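Local atomic coordinates of pilin (Streptococcus pyogenes serotype M1, PDB entry 3GLD), a protein that forms the backbone shaft of the pilus as covalently linked stacked subunits, which the bacterium needs for adhesion to host cells, aggregation and biofilm formation. Residues N31-N36 against V232-V237. The protein carries 2 engineered substitutions. Numbering follows the deposited sequence.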
loop_
_atom_site.group_PDB
_atom_site.type_symbol
_atom_site.label_atom_id
_atom_site.label_comp_id
_atom_site.label_asym_id
_atom_site.label_seq_id
_atom_site.Cartn_x
_atom_site.Cartn_y
_atom_site.Cartn_z
ATOM N N ASN A 31 -2.367 -0.948 -10.724
ATOM C CA ASN A 31 -1.023 -0.638 -11.198
ATOM C C ASN A 31 -0.166 0.043 -10.134
ATOM O O ASN A 31 0.909 0.545 -10.431
ATOM C CB ASN A 31 -1.101 0.259 -12.436
ATOM C CG ASN A 31 -1.696 -0.451 -13.638
ATOM O OD1 ASN A 31 -1.273 -1.550 -13.998
ATOM N ND2 ASN A 31 -2.677 0.188 -14.278
ATOM N N ALA A 32 -0.635 0.065 -8.886
ATOM C CA ALA A 32 0.095 0.777 -7.825
ATOM C C ALA A 32 1.503 0.253 -7.648
ATOM O O ALA A 32 1.737 -0.952 -7.762
ATOM C CB ALA A 32 -0.660 0.692 -6.497
ATOM N N LEU A 33 2.436 1.166 -7.372
ATOM C CA LEU A 33 3.745 0.823 -6.828
ATOM C C LEU A 33 3.613 0.322 -5.381
ATOM O O LEU A 33 2.738 0.799 -4.637
ATOM C CB LEU A 33 4.692 2.029 -6.886
ATOM C CG LEU A 33 5.278 2.440 -8.256
ATOM C CD1 LEU A 33 4.216 3.060 -9.162
ATOM C CD2 LEU A 33 6.421 3.412 -8.041
ATOM N N ILE A 34 4.449 -0.653 -5.008
ATOM C CA ILE A 34 4.367 -1.291 -3.681
ATOM C C ILE A 34 5.475 -0.686 -2.822
ATOM O O ILE A 34 6.645 -0.769 -3.175
ATOM C CB ILE A 34 4.520 -2.865 -3.765
ATOM C CG1 ILE A 34 3.469 -3.487 -4.705
ATOM C CG2 ILE A 34 4.502 -3.524 -2.383
ATOM C CD1 ILE A 34 1.996 -3.178 -4.347
ATOM N N PRO A 35 5.109 -0.069 -1.690
ATOM C CA PRO A 35 6.107 0.588 -0.832
ATOM C C PRO A 35 7.059 -0.403 -0.126
ATOM O O PRO A 35 6.655 -1.521 0.176
ATOM C CB PRO A 35 5.243 1.340 0.196
ATOM C CG PRO A 35 3.950 0.570 0.226
ATOM C CD PRO A 35 3.744 0.049 -1.155
ATOM N N ASN A 36 8.298 0.021 0.105
ATOM C CA ASN A 36 9.239 -0.702 0.955
ATOM C C ASN A 36 8.837 -0.461 2.402
ATOM O O ASN A 36 9.081 0.614 2.934
ATOM C CB ASN A 36 10.680 -0.195 0.801
ATOM C CG ASN A 36 11.168 -0.167 -0.621
ATOM O OD1 ASN A 36 11.802 0.810 -1.028
ATOM N ND2 ASN A 36 10.914 -1.225 -1.378
ATOM N N VAL A 232 -0.192 11.480 -14.481
ATOM C CA VAL A 232 0.513 10.405 -13.811
ATOM C C VAL A 232 -0.607 9.575 -13.148
ATOM O O VAL A 232 -1.269 10.043 -12.221
ATOM C CB VAL A 232 1.499 10.971 -12.780
ATOM C CG1 VAL A 232 2.296 9.838 -12.082
ATOM C CG2 VAL A 232 2.450 11.938 -13.437
ATOM N N THR A 233 -0.872 8.391 -13.684
ATOM C CA THR A 233 -2.061 7.635 -13.276
ATOM C C THR A 233 -1.882 6.762 -12.023
ATOM O O THR A 233 -2.873 6.317 -11.443
ATOM C CB THR A 233 -2.588 6.732 -14.412
ATOM O OG1 THR A 233 -1.600 5.738 -14.736
ATOM C CG2 THR A 233 -2.880 7.551 -15.633
ATOM N N ASN A 234 -0.639 6.519 -11.620
ATOM C CA ASN A 234 -0.360 5.716 -10.405
ATOM C C ASN A 234 0.678 6.377 -9.496
ATOM O O ASN A 234 1.603 5.736 -9.028
ATOM C CB ASN A 234 0.031 4.274 -10.766
ATOM C CG ASN A 234 1.316 4.178 -11.582
ATOM O OD1 ASN A 234 1.791 5.164 -12.138
ATOM N ND2 ASN A 234 1.890 2.962 -11.650
ATOM N N LEU A 235 0.554 7.689 -9.291
ATOM C CA LEU A 235 1.455 8.408 -8.392
ATOM C C LEU A 235 1.254 7.918 -6.953
ATOM O O LEU A 235 0.150 7.986 -6.433
ATOM C CB LEU A 235 1.171 9.910 -8.459
ATOM C CG LEU A 235 2.051 10.845 -7.621
ATOM C CD1 LEU A 235 3.483 10.804 -8.089
ATOM C CD2 LEU A 235 1.505 12.265 -7.697
ATOM N N PRO A 236 2.323 7.419 -6.304
ATOM C CA PRO A 236 2.068 7.032 -4.919
ATOM C C PRO A 236 1.824 8.212 -3.975
ATOM O O PRO A 236 2.295 9.334 -4.219
ATOM C CB PRO A 236 3.336 6.261 -4.514
ATOM C CG PRO A 236 4.068 5.962 -5.799
ATOM C CD PRO A 236 3.673 7.045 -6.760
ATOM N N VAL A 237 1.104 7.941 -2.882
ATOM C CA VAL A 237 0.942 8.911 -1.804
ATOM C C VAL A 237 2.266 9.136 -1.073
ATOM O O VAL A 237 3.053 8.197 -0.887
ATOM C CB VAL A 237 -0.140 8.433 -0.776
ATOM C CG1 VAL A 237 -0.319 9.468 0.346
ATOM C CG2 VAL A 237 -1.478 8.212 -1.458
HETATM O O HOH W 1 -1.983 3.428 -13.410
HETATM O O HOH W 2 1.093 3.838 -7.196
#
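N31 offers its backbone carbonyl to the side-chain amide of N234. ND2 of N234 lies 2.9 Å from O of N31, and the N-H points almost straight at it (170°). The oxygen sits in the amide plane of N234. Seen from N31, the donor stands well above the carbonyl plane, 41° out of it. The other end of the same amide is also held, because OD1 of N234 accepts from the backbone N of M198 on strand 196-202. With a bond at each end, the amide's rotation is fixed and its orientation is clear. N234 reaches this place with CG set between its backbone N and carbonyl carbon (chi1 63°). A water gives a looser link nearby: it donates to OG1 of T233 and accepts a weak bond from ND2 of N31.

These bonds lie at the junction of the pilin's two all-beta, immunoglobulin-like domains, which are set end to end along the elongated molecule. The loop 31-36 leads from strand 18-27 to strand 37-45 in the N-terminal domain. In the C-terminal domain the chain turns a corner at T233 and N234, within strand 229-236. Strand 151-169 also runs near both: A32 packs on its L157, and L235 pairs through the backbone with T160.

L33 lays its CD1 methyl against the amide of N234, 3.4 Å from ND2, and the two side chains cross at about a right angle. Its apolar contact is with the P236 ring, where CB and CD2 of L33 each approach CG of P236 at 4.1 Å. A second water lies between the backbones, accepting from N of L33 at 3.0 Å and donating to O of N234 at 2.7 Å. Further along, P35 and P236 both pack on Y191.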